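Acetyltransferase, GNAT family (Bacillus anthracis str. Sterne, PDB 3FBU) binds coenzyme A and, as a GNAT-family acetyltransferase, probably transfers an acetyl group from acetyl-CoA to an acceptor that remains to be identified. Local coordinates at residues I150-N154 with E155-E159; A20-E23 with Y24-S28; V38-E41 with E42-R45; R45-V48 with N49-G53; F13-K16 with D17-A20. All coordinates share one frame; numbering follows the deposited sequence.

Contact 1 (I150-N154 with E155-E159)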
# COMPACT_ATOMS: atom_id res chain seq x y z
N ILE A 150 -19.50 8.82 -9.58
CA ILE A 150 -19.90 7.41 -9.49
C ILE A 150 -20.81 7.18 -8.28
O ILE A 150 -20.40 7.49 -7.15
CB ILE A 150 -18.65 6.49 -9.33
CG1 ILE A 150 -17.87 6.45 -10.63
CG2 ILE A 150 -19.07 5.05 -8.98
CD1 ILE A 150 -16.81 5.46 -10.62
N PRO A 151 -22.02 6.63 -8.51
CA PRO A 151 -22.90 6.36 -7.39
C PRO A 151 -22.55 4.97 -6.83
O PRO A 151 -22.53 3.95 -7.57
CB PRO A 151 -24.29 6.40 -8.01
CG PRO A 151 -24.07 5.98 -9.46
CD PRO A 151 -22.61 6.17 -9.78
N HIS A 152 -22.20 4.96 -5.56
CA HIS A 152 -21.81 3.75 -4.84
C HIS A 152 -22.65 3.79 -3.57
O HIS A 152 -22.38 4.57 -2.66
CB HIS A 152 -20.29 3.77 -4.57
CG HIS A 152 -19.86 3.00 -3.36
ND1 HIS A 152 -19.70 1.63 -3.37
CD2 HIS A 152 -19.55 3.41 -2.11
CE1 HIS A 152 -19.31 1.23 -2.17
NE2 HIS A 152 -19.21 2.29 -1.39
N GLY A 153 -23.70 2.96 -3.54
CA GLY A 153 -24.77 3.09 -2.58
C GLY A 153 -25.44 4.42 -2.87
O GLY A 153 -25.73 4.78 -4.04
N ASN A 154 -25.65 5.16 -1.80
CA ASN A 154 -26.01 6.56 -1.88
C ASN A 154 -24.80 7.45 -1.59
O ASN A 154 -24.93 8.52 -0.99
CB ASN A 154 -27.15 6.85 -0.91
CG ASN A 154 -28.47 6.26 -1.36
OD1 ASN A 154 -28.66 5.98 -2.56
ND2 ASN A 154 -29.38 6.04 -0.40
N GLU A 155 -23.62 7.03 -2.04
CA GLU A 155 -22.44 7.88 -1.99
C GLU A 155 -21.92 8.10 -3.42
O GLU A 155 -22.23 7.29 -4.30
CB GLU A 155 -21.37 7.25 -1.09
CG GLU A 155 -21.71 7.30 0.41
CD GLU A 155 -21.54 8.68 1.03
OE1 GLU A 155 -20.84 9.54 0.44
OE2 GLU A 155 -22.10 8.90 2.12
N TRP A 156 -21.18 9.20 -3.61
CA TRP A 156 -20.54 9.58 -4.89
C TRP A 156 -18.99 9.56 -4.82
O TRP A 156 -18.37 10.34 -4.11
CB TRP A 156 -20.98 10.98 -5.35
CG TRP A 156 -22.44 11.11 -5.61
CD1 TRP A 156 -23.37 11.65 -4.77
CD2 TRP A 156 -23.15 10.71 -6.78
NE1 TRP A 156 -24.61 11.60 -5.34
CE2 TRP A 156 -24.50 11.05 -6.59
CE3 TRP A 156 -22.77 10.11 -7.99
CZ2 TRP A 156 -25.49 10.78 -7.53
CZ3 TRP A 156 -23.76 9.85 -8.95
CH2 TRP A 156 -25.10 10.18 -8.70
N TRP A 157 -18.38 8.70 -5.63
CA TRP A 157 -16.93 8.59 -5.68
C TRP A 157 -16.36 9.34 -6.88
O TRP A 157 -17.07 9.56 -7.87
CB TRP A 157 -16.52 7.14 -5.80
CG TRP A 157 -16.64 6.35 -4.53
CD1 TRP A 157 -16.95 6.83 -3.27
CD2 TRP A 157 -16.41 4.95 -4.39
NE1 TRP A 157 -16.95 5.79 -2.37
CE2 TRP A 157 -16.62 4.63 -3.02
CE3 TRP A 157 -16.09 3.93 -5.28
CZ2 TRP A 157 -16.49 3.33 -2.53
CZ3 TRP A 157 -15.96 2.63 -4.79
CH2 TRP A 157 -16.16 2.34 -3.43
N ASP A 158 -15.09 9.72 -6.74
CA ASP A 158 -14.30 10.35 -7.80
C ASP A 158 -13.76 9.23 -8.69
O ASP A 158 -13.77 8.07 -8.31
CB ASP A 158 -13.09 11.14 -7.23
CG ASP A 158 -13.47 12.38 -6.41
OD1 ASP A 158 -14.65 12.81 -6.39
OD2 ASP A 158 -12.55 12.93 -5.76
N GLU A 159 -13.28 9.57 -9.88
CA GLU A 159 -12.69 8.58 -10.76
C GLU A 159 -11.52 9.21 -11.48
O GLU A 159 -11.67 10.31 -12.02
CB GLU A 159 -13.75 8.13 -11.75
CG GLU A 159 -13.40 7.08 -12.69
CD GLU A 159 -14.59 6.70 -13.58
OE1 GLU A 159 -15.66 7.33 -13.44
OE2 GLU A 159 -14.46 5.76 -14.38
O HOH W 1 -25.20 7.57 -5.12
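Glu155 O is gripped by two donors: the amide of His152, with N to O at 2.6 Å and an almost straight N-H...O angle of 177°, and a water that also donates to Gly153 O. A third, softer approach comes from the CA-H of Pro151. The return bond, from Glu155 N to His152 O at 2.8 Å, reaches that carbonyl from well above its plane, within a type II' turn from His152 to Glu155. Gly153 takes the positive phi (64°) of the turn. Farther from the turn, Ile150 and Trp157 exchange two backbone bonds, both in the carbonyl planes, with Trp157 N to Ile150 O at 2.8 Å. Side chains alternate between the two faces. On one, the rings of His152 and Trp157 form a face-to-face stack, the imidazole centroid 3.8 Å from that of the six-membered ring and the planes 26° apart; the closest carbons there are modelled too near each other, so the exact spacing is doubtful. His152 CB adds a CH-pi contact over the same indole. Beyond them, Ile150 CD1 reaches Glu159 OE1 at 3.6 Å, the two side chains at about a right angle. On the other face, Pro151 CB lies over the six-membered ring of Trp156, 4.1 Å from its centroid, in a second CH-pi contact across a non-hydrogen-bonded pair. Alternating hydrogen-bonded and non-hydrogen-bonded pairs closed by a two-residue loop define a beta hairpin, here the exposed tip joining strands 141-152 and 155-165 at one edge of the sheet.

Contact 2 (A20-E23 with Y24-S28)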
# COMPACT_ATOMS: atom_id res chain seq x y z
N ALA A 20 -10.69 -20.96 -6.86
CA ALA A 20 -9.49 -20.10 -6.77
C ALA A 20 -9.88 -18.62 -6.92
O ALA A 20 -9.30 -17.74 -6.27
CB ALA A 20 -8.48 -20.51 -7.84
N VAL A 21 -10.85 -18.35 -7.78
CA VAL A 21 -11.33 -16.97 -7.90
C VAL A 21 -12.03 -16.53 -6.62
O VAL A 21 -11.80 -15.41 -6.12
CB VAL A 21 -12.26 -16.82 -9.12
CG1 VAL A 21 -12.99 -15.43 -9.13
CG2 VAL A 21 -11.45 -17.03 -10.38
N HIS A 22 -12.84 -17.42 -6.05
CA HIS A 22 -13.58 -17.10 -4.84
C HIS A 22 -12.68 -16.70 -3.65
O HIS A 22 -13.06 -15.90 -2.79
CB HIS A 22 -14.53 -18.24 -4.48
CG HIS A 22 -15.54 -17.85 -3.46
ND1 HIS A 22 -16.55 -16.97 -3.72
CD2 HIS A 22 -15.66 -18.19 -2.15
CE1 HIS A 22 -17.27 -16.78 -2.63
NE2 HIS A 22 -16.75 -17.52 -1.66
N GLU A 23 -11.47 -17.22 -3.63
CA GLU A 23 -10.53 -16.89 -2.57
C GLU A 23 -10.35 -15.37 -2.43
O GLU A 23 -10.15 -14.85 -1.33
CB GLU A 23 -9.19 -17.60 -2.86
CG GLU A 23 -8.13 -17.42 -1.80
CD GLU A 23 -6.85 -18.19 -2.13
OE1 GLU A 23 -6.81 -18.83 -3.21
OE2 GLU A 23 -5.91 -18.16 -1.31
N TYR A 24 -10.42 -14.64 -3.55
CA TYR A 24 -10.29 -13.18 -3.51
C TYR A 24 -11.60 -12.41 -3.75
O TYR A 24 -11.76 -11.33 -3.21
CB TYR A 24 -9.17 -12.68 -4.44
CG TYR A 24 -9.28 -13.01 -5.92
CD1 TYR A 24 -9.95 -12.15 -6.80
CD2 TYR A 24 -8.62 -14.12 -6.46
CE1 TYR A 24 -10.05 -12.45 -8.18
CE2 TYR A 24 -8.69 -14.41 -7.83
CZ TYR A 24 -9.39 -13.58 -8.69
OH TYR A 24 -9.44 -13.88 -10.04
N THR A 25 -12.53 -12.95 -4.52
CA THR A 25 -13.80 -12.26 -4.72
C THR A 25 -14.70 -12.25 -3.46
O THR A 25 -15.61 -11.43 -3.37
CB THR A 25 -14.58 -12.76 -5.95
OG1 THR A 25 -14.84 -14.15 -5.82
CG2 THR A 25 -13.81 -12.45 -7.24
N SER A 26 -14.42 -13.14 -2.51
CA SER A 26 -15.08 -13.13 -1.20
C SER A 26 -14.40 -12.21 -0.19
O SER A 26 -14.86 -12.09 0.96
CB SER A 26 -15.12 -14.57 -0.67
OG SER A 26 -13.82 -15.09 -0.43
N ASP A 27 -13.28 -11.61 -0.57
CA ASP A 27 -12.45 -10.83 0.35
C ASP A 27 -12.87 -9.37 0.26
O ASP A 27 -12.86 -8.76 -0.82
CB ASP A 27 -10.98 -11.03 -0.03
CG ASP A 27 -10.00 -10.34 0.93
OD1 ASP A 27 -10.31 -9.25 1.47
OD2 ASP A 27 -8.89 -10.89 1.11
N SER A 28 -13.27 -8.80 1.39
CA SER A 28 -13.90 -7.48 1.36
C SER A 28 -12.89 -6.37 1.14
O SER A 28 -13.23 -5.33 0.59
CB SER A 28 -14.82 -7.24 2.58
OG SER A 28 -14.09 -7.18 3.79
O HOH W 2 -8.29 -13.07 -0.41
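Tyr24 folds back over Val21, one turn earlier. Its CG lies between the backbone N and the carbonyl carbon (chi1 60°), and this torsion lays the ring against the preceding turn. CB leaves the chain next to the Glu23-Tyr24 peptide; farther out, Val21 O sits over the centre of the ring, 3.4 Å above its plane, while CD2 also nears Ala20 O at 3.7 Å. CE2 meets Val21 CA, and at the tip OH touches Val21 CG2 at 3.8 Å before bonding to His72 ND1 on strand 68-79. Val21 O is itself held by two amides, Thr25 N in the carbonyl plane and Tyr24 N from above it. This is the C-terminal end of helix 18-25 in the GNAT domain, with the side chain of Tyr24 about 7 Å from bound coenzyme A. Past Thr25 the chain leaves the helix, but Ser26 still bonds back to the last turn: its OG donates to His22 O at 2.6 Å, and its N donates to the same oxygen at 3.1 Å. Ser26 CB then lies over one face of the His22 imidazole, 3.8 Å from the centroid, in a CH-pi contact. The His22 ring is further tied by ND1 to Thr44 OG1 of helix 41-50. A water donates both to Glu23 O and to Asp27 OD2.

Contact 3 (V38-E41 with E42-R45)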
# COMPACT_ATOMS: atom_id res chain seq x y z
N VAL A 38 -18.44 -7.75 -2.11
CA VAL A 38 -18.05 -9.15 -1.97
C VAL A 38 -19.03 -10.09 -2.66
O VAL A 38 -20.25 -9.87 -2.64
CB VAL A 38 -17.89 -9.52 -0.49
CG1 VAL A 38 -17.86 -11.03 -0.31
CG2 VAL A 38 -16.65 -8.88 0.07
N PHE A 39 -18.47 -11.12 -3.29
CA PHE A 39 -19.24 -12.19 -3.93
C PHE A 39 -19.56 -13.31 -2.93
O PHE A 39 -18.72 -13.68 -2.13
CB PHE A 39 -18.43 -12.85 -5.05
CG PHE A 39 -18.36 -12.08 -6.33
CD1 PHE A 39 -18.67 -10.73 -6.41
CD2 PHE A 39 -17.92 -12.73 -7.49
CE1 PHE A 39 -18.56 -10.04 -7.64
CE2 PHE A 39 -17.79 -12.07 -8.69
CZ PHE A 39 -18.13 -10.72 -8.78
N THR A 40 -20.77 -13.84 -3.03
CA THR A 40 -21.10 -15.14 -2.44
C THR A 40 -20.52 -16.24 -3.35
O THR A 40 -20.10 -15.95 -4.46
CB THR A 40 -22.62 -15.33 -2.36
OG1 THR A 40 -23.16 -15.39 -3.69
CG2 THR A 40 -23.26 -14.16 -1.59
N GLU A 41 -20.52 -17.48 -2.88
CA GLU A 41 -20.09 -18.60 -3.71
C GLU A 41 -20.90 -18.68 -5.00
O GLU A 41 -20.33 -18.90 -6.07
CB GLU A 41 -20.16 -19.94 -2.96
CG GLU A 41 -19.04 -20.14 -1.97
CD GLU A 41 -19.02 -21.54 -1.37
OE1 GLU A 41 -19.87 -22.38 -1.73
OE2 GLU A 41 -18.11 -21.79 -0.54
N GLU A 42 -22.23 -18.51 -4.90
CA GLU A 42 -23.07 -18.49 -6.11
C GLU A 42 -22.69 -17.34 -7.06
O GLU A 42 -22.72 -17.52 -8.27
CB GLU A 42 -24.58 -18.39 -5.78
CG GLU A 42 -25.45 -18.28 -7.06
CD GLU A 42 -26.89 -18.81 -6.92
OE1 GLU A 42 -27.12 -19.73 -6.10
OE2 GLU A 42 -27.78 -18.32 -7.65
N ASP A 43 -22.33 -16.18 -6.50
CA ASP A 43 -21.90 -15.02 -7.31
C ASP A 43 -20.66 -15.37 -8.10
O ASP A 43 -20.58 -15.11 -9.30
CB ASP A 43 -21.58 -13.81 -6.43
CG ASP A 43 -22.82 -13.15 -5.84
OD1 ASP A 43 -23.91 -13.27 -6.44
OD2 ASP A 43 -22.67 -12.45 -4.79
N THR A 44 -19.67 -15.96 -7.42
CA THR A 44 -18.44 -16.35 -8.12
C THR A 44 -18.70 -17.40 -9.20
O THR A 44 -18.18 -17.27 -10.31
CB THR A 44 -17.36 -16.81 -7.17
OG1 THR A 44 -17.14 -15.78 -6.17
CG2 THR A 44 -16.02 -17.07 -7.96
N ARG A 45 -19.46 -18.44 -8.90
CA ARG A 45 -19.82 -19.44 -9.92
C ARG A 45 -20.51 -18.81 -11.14
O ARG A 45 -20.21 -19.14 -12.31
CB ARG A 45 -20.68 -20.55 -9.30
CG ARG A 45 -19.91 -21.52 -8.37
CD ARG A 45 -20.80 -22.70 -7.92
NE ARG A 45 -21.89 -22.24 -7.06
CZ ARG A 45 -21.96 -22.39 -5.73
NH1 ARG A 45 -21.02 -23.02 -5.02
NH2 ARG A 45 -23.03 -21.91 -5.09
O HOH W 3 -22.04 -9.45 -5.28
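A capping box opens helix 41-50 of the GNAT domain, built by Thr40 at the N-cap and Asp43 three residues on. Asp43 N donates to Thr40 OG1 at 3.0 Å; in return Thr40 N donates to Asp43 OD2 at 2.9 Å, nearly straight at 170°. That carboxylate oxygen is met on its anti side, out of the carboxylate plane. The chi1 of 65° sets Thr40 OG1 between its own N and carbonyl carbon, where it faces the first turn. Asp43 OD2 also accepts from a water that donates to Val38 O, tying the carboxylate to the incoming loop. Regular helical bonding follows, Thr44 N to Thr40 O and Arg45 N to Glu41 O. Just before the cap, Phe39 turns inward: its CB lies 3.6 Å from Asp43 CB, and Thr44 OG1 approaches the ring at the edge, in its plane. That hydroxyl bonds His22 and Thr25 of helix 18-25, linking the two helices. Where Trp18 makes a cation-pi contact with Arg45, Glu41 O sits over one face of the guanidinium, and a long, weak salt bridge leaves Glu41 OE1 3.5 Å from Arg45 NH1, carboxylate and guanidinium planes almost perpendicular at 86°.

Contact 4 (R45-V48 with N49-G53)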
# COMPACT_ATOMS: atom_id res chain seq x y z
N ARG A 45 -19.46 -18.44 -8.90
CA ARG A 45 -19.82 -19.44 -9.92
C ARG A 45 -20.51 -18.81 -11.14
O ARG A 45 -20.21 -19.14 -12.31
CB ARG A 45 -20.68 -20.55 -9.30
CG ARG A 45 -19.91 -21.52 -8.37
CD ARG A 45 -20.80 -22.70 -7.92
NE ARG A 45 -21.89 -22.24 -7.06
CZ ARG A 45 -21.96 -22.39 -5.73
NH1 ARG A 45 -21.02 -23.02 -5.02
NH2 ARG A 45 -23.03 -21.91 -5.09
N ASN A 46 -21.44 -17.90 -10.87
CA ASN A 46 -22.15 -17.18 -11.93
C ASN A 46 -21.16 -16.37 -12.79
O ASN A 46 -21.22 -16.38 -14.01
CB ASN A 46 -23.19 -16.23 -11.34
CG ASN A 46 -24.43 -16.94 -10.76
OD1 ASN A 46 -24.72 -18.09 -11.08
ND2 ASN A 46 -25.17 -16.21 -9.92
N PHE A 47 -20.27 -15.66 -12.12
CA PHE A 47 -19.25 -14.84 -12.78
C PHE A 47 -18.38 -15.68 -13.72
O PHE A 47 -18.20 -15.36 -14.89
CB PHE A 47 -18.41 -14.13 -11.72
CG PHE A 47 -17.19 -13.44 -12.26
CD1 PHE A 47 -17.30 -12.28 -12.99
CD2 PHE A 47 -15.93 -13.94 -12.00
CE1 PHE A 47 -16.14 -11.63 -13.47
CE2 PHE A 47 -14.80 -13.31 -12.49
CZ PHE A 47 -14.92 -12.14 -13.22
N VAL A 48 -17.85 -16.79 -13.20
CA VAL A 48 -16.99 -17.66 -14.02
C VAL A 48 -17.74 -18.23 -15.20
O VAL A 48 -17.26 -18.21 -16.34
CB VAL A 48 -16.34 -18.80 -13.16
CG1 VAL A 48 -15.55 -19.76 -14.06
CG2 VAL A 48 -15.44 -18.16 -12.06
N ASN A 49 -18.96 -18.73 -14.94
CA ASN A 49 -19.78 -19.28 -16.00
C ASN A 49 -20.05 -18.26 -17.08
O ASN A 49 -19.96 -18.56 -18.26
CB ASN A 49 -21.13 -19.74 -15.44
CG ASN A 49 -22.08 -20.14 -16.54
OD1 ASN A 49 -21.88 -21.18 -17.19
ND2 ASN A 49 -23.12 -19.30 -16.79
N LYS A 50 -20.41 -17.05 -16.67
CA LYS A 50 -20.76 -15.99 -17.62
C LYS A 50 -19.57 -15.62 -18.53
O LYS A 50 -19.77 -15.23 -19.69
CB LYS A 50 -21.22 -14.76 -16.87
CG LYS A 50 -21.51 -13.56 -17.72
CD LYS A 50 -21.96 -12.42 -16.86
CE LYS A 50 -22.21 -11.19 -17.70
NZ LYS A 50 -22.58 -10.08 -16.78
N ASN A 51 -18.36 -15.76 -18.02
CA ASN A 51 -17.14 -15.39 -18.75
C ASN A 51 -16.42 -16.55 -19.44
O ASN A 51 -15.24 -16.45 -19.80
CB ASN A 51 -16.23 -14.63 -17.80
CG ASN A 51 -16.73 -13.25 -17.55
OD1 ASN A 51 -16.53 -12.36 -18.37
ND2 ASN A 51 -17.37 -13.04 -16.43
N MET A 52 -17.13 -17.64 -19.67
CA MET A 52 -16.57 -18.77 -20.41
C MET A 52 -16.82 -18.64 -21.92
O MET A 52 -16.09 -19.24 -22.72
CB MET A 52 -17.12 -20.10 -19.87
CG MET A 52 -16.52 -20.49 -18.53
SD MET A 52 -17.20 -22.00 -17.83
CE MET A 52 -16.91 -23.10 -19.19
N GLY A 53 -17.83 -17.88 -22.32
CA GLY A 53 -18.16 -17.69 -23.76
C GLY A 53 -16.98 -17.74 -24.74
O GLY A 53 -16.04 -16.92 -24.65
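With Asn51 CG anti to its own carbonyl carbon (chi1 -74°) and Phe47 CG anti to its backbone N, the asparagine amide swings back beside the phenylalanine one turn earlier. The site is the C-terminal end of helix 41-50 in the GNAT domain, where Asn51 is the first residue to leave helical backbone angles. Its side chain and its backbone close on one oxygen: Asn51 ND2 donates to Phe47 O at 2.9 Å with an N-H...O angle of 164°, and Asn51 N donates to the same atom at 3.2 Å. The two donors arrive from opposite faces of the carbonyl plane, so the final turn is clasped from both sides. Phe47 O lies close to the amide plane, which helps fix the rotation of that group. The other end of the amide is anchored as well, since Asn51 OD1 accepts from Lys57 N and Asn58 ND2. Asn51 ND2 also comes within 3.5 Å of Phe47 CE1; ring and amide planes stand 57° apart. Earlier in the helix the bonding is regular, Asn49 N to Arg45 O and Lys50 N to Asn46 O, both at 2.9 Å. It frays at Val48 O, to which Asn51 N makes a weak bond. Beyond that, Met52 turns its side chain back along the helix end, bringing CG to 3.2 Å from Val48 O.

Contact 5 (F13-K16 with D17-A20)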
# COMPACT_ATOMS: atom_id res chain seq x y z
N PHE A 13 -11.55 -18.74 -18.82
CA PHE A 13 -11.94 -19.47 -17.62
C PHE A 13 -12.40 -20.89 -17.98
O PHE A 13 -12.98 -21.09 -19.04
CB PHE A 13 -13.13 -18.77 -16.95
CG PHE A 13 -12.74 -17.68 -15.98
CD1 PHE A 13 -12.00 -17.98 -14.85
CD2 PHE A 13 -13.18 -16.37 -16.16
CE1 PHE A 13 -11.67 -16.97 -13.92
CE2 PHE A 13 -12.84 -15.37 -15.26
CZ PHE A 13 -12.08 -15.67 -14.13
N GLU A 14 -12.09 -21.85 -17.12
CA GLU A 14 -12.79 -23.12 -17.04
C GLU A 14 -13.61 -23.08 -15.75
O GLU A 14 -13.21 -22.41 -14.79
CB GLU A 14 -11.80 -24.28 -16.95
CG GLU A 14 -10.77 -24.29 -18.05
CD GLU A 14 -11.36 -24.60 -19.41
OE1 GLU A 14 -12.32 -25.41 -19.51
OE2 GLU A 14 -10.85 -24.03 -20.41
N PHE A 15 -14.71 -23.80 -15.69
CA PHE A 15 -15.57 -23.75 -14.53
C PHE A 15 -14.84 -24.09 -13.24
O PHE A 15 -15.09 -23.49 -12.24
CB PHE A 15 -16.87 -24.55 -14.69
CG PHE A 15 -17.87 -24.23 -13.67
CD1 PHE A 15 -18.52 -23.02 -13.67
CD2 PHE A 15 -18.16 -25.11 -12.66
CE1 PHE A 15 -19.41 -22.72 -12.70
CE2 PHE A 15 -19.06 -24.81 -11.72
CZ PHE A 15 -19.68 -23.60 -11.73
N LYS A 16 -13.93 -25.05 -13.27
CA LYS A 16 -13.25 -25.39 -12.04
C LYS A 16 -12.34 -24.29 -11.50
O LYS A 16 -11.89 -24.38 -10.41
CB LYS A 16 -12.51 -26.70 -12.11
CG LYS A 16 -11.47 -26.81 -13.04
CD LYS A 16 -10.93 -28.23 -12.90
CE LYS A 16 -10.32 -28.70 -14.16
NZ LYS A 16 -9.24 -29.66 -14.04
N ASP A 17 -12.11 -23.23 -12.27
CA ASP A 17 -11.41 -22.08 -11.72
C ASP A 17 -12.16 -21.35 -10.61
O ASP A 17 -11.57 -20.59 -9.93
CB ASP A 17 -11.11 -21.07 -12.82
CG ASP A 17 -10.17 -21.59 -13.89
OD1 ASP A 17 -9.27 -22.32 -13.58
OD2 ASP A 17 -10.37 -21.24 -15.02
N TRP A 18 -13.47 -21.54 -10.46
CA TRP A 18 -14.26 -20.70 -9.56
C TRP A 18 -13.77 -20.66 -8.11
O TRP A 18 -13.78 -19.62 -7.47
CB TRP A 18 -15.76 -21.02 -9.66
CG TRP A 18 -16.25 -22.18 -8.89
CD1 TRP A 18 -16.49 -23.44 -9.37
CD2 TRP A 18 -16.67 -22.18 -7.53
NE1 TRP A 18 -16.98 -24.23 -8.38
CE2 TRP A 18 -17.10 -23.49 -7.23
CE3 TRP A 18 -16.69 -21.21 -6.51
CZ2 TRP A 18 -17.54 -23.86 -5.96
CZ3 TRP A 18 -17.13 -21.57 -5.26
CH2 TRP A 18 -17.56 -22.89 -4.99
N GLU A 19 -13.31 -21.80 -7.60
CA GLU A 19 -12.86 -21.85 -6.20
C GLU A 19 -11.64 -20.95 -5.94
O GLU A 19 -11.60 -20.25 -4.93
CB GLU A 19 -12.61 -23.29 -5.73
CG GLU A 19 -13.92 -24.01 -5.35
CD GLU A 19 -13.73 -25.36 -4.66
OE1 GLU A 19 -12.58 -25.74 -4.36
OE2 GLU A 19 -14.76 -26.05 -4.43
N ALA A 20 -10.69 -20.96 -6.86
CA ALA A 20 -9.49 -20.10 -6.77
C ALA A 20 -9.88 -18.62 -6.92
O ALA A 20 -9.30 -17.74 -6.27
CB ALA A 20 -8.48 -20.51 -7.84
O HOH W 4 -10.20 -23.24 -8.52
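Asp17 reaches back to the loop it follows and carries much of this contact. Its OD2 accepts from Glu14 N at 2.8 Å (N-H...O angle 162°), the donor coming from above the carboxylate plane. Asp17 N donates to Glu14 O at 2.9 Å, again from above the plane of the acceptor, so side chain and main chain of Asp17 hold both polar atoms of the Glu14 backbone. With CG anti to its carbonyl carbon (chi1 -64°), the carboxylate is swung to the N side, back toward Glu14. There OD2 also meets the edge of the Phe13 ring, 3.6 Å from CD1. A salt bridge from the same oxygen to Arg11 NH1 gives this buried group a positive partner, which would be expected to stabilise its ionised form. Trp18 is the second anchor. Its N donates to Phe15 O at 3.1 Å, and the same oxygen lies at the edge of the indole, in its plane, 3.2 Å from CD1. Trp18 CD1 lies over one face of the Phe15 ring, 3.7 Å from CE2; the two side chains run side by side and point the same way, their planes oblique at 43°. A water accepts from Ala20 N and donates to Lys16 O, a pair the backbone does not bond directly. Reciprocal bonds of this kind resemble those of helix N-termini; here they lead from the loop into helix 18-25, first of the GNAT fold.

How the contacts relate
Along the chain the order is contact 5, contact 2, contact 3, contact 4 and, much later, contact 1. Contacts 5 and 2 are the two ends of helix 18-25 and share Ala20; contacts 3 and 4 are the two ends of helix 41-50 and share Arg45. Contacts 2 and 3, centres about 8 Å apart, meet at a probable hydroxyl and imidazole hydrogen-bond cluster around Thr44, and contacts 4 and 5, about 9 Å apart, meet through Arg45 and Trp18. Contact 1 stands off on the hairpin, its centre about 23 to 31 Å from theirs, without touching them. The two consecutive helices thus pack as a pair in the GNAT fold, while the hairpin belongs to the edge of the sheet.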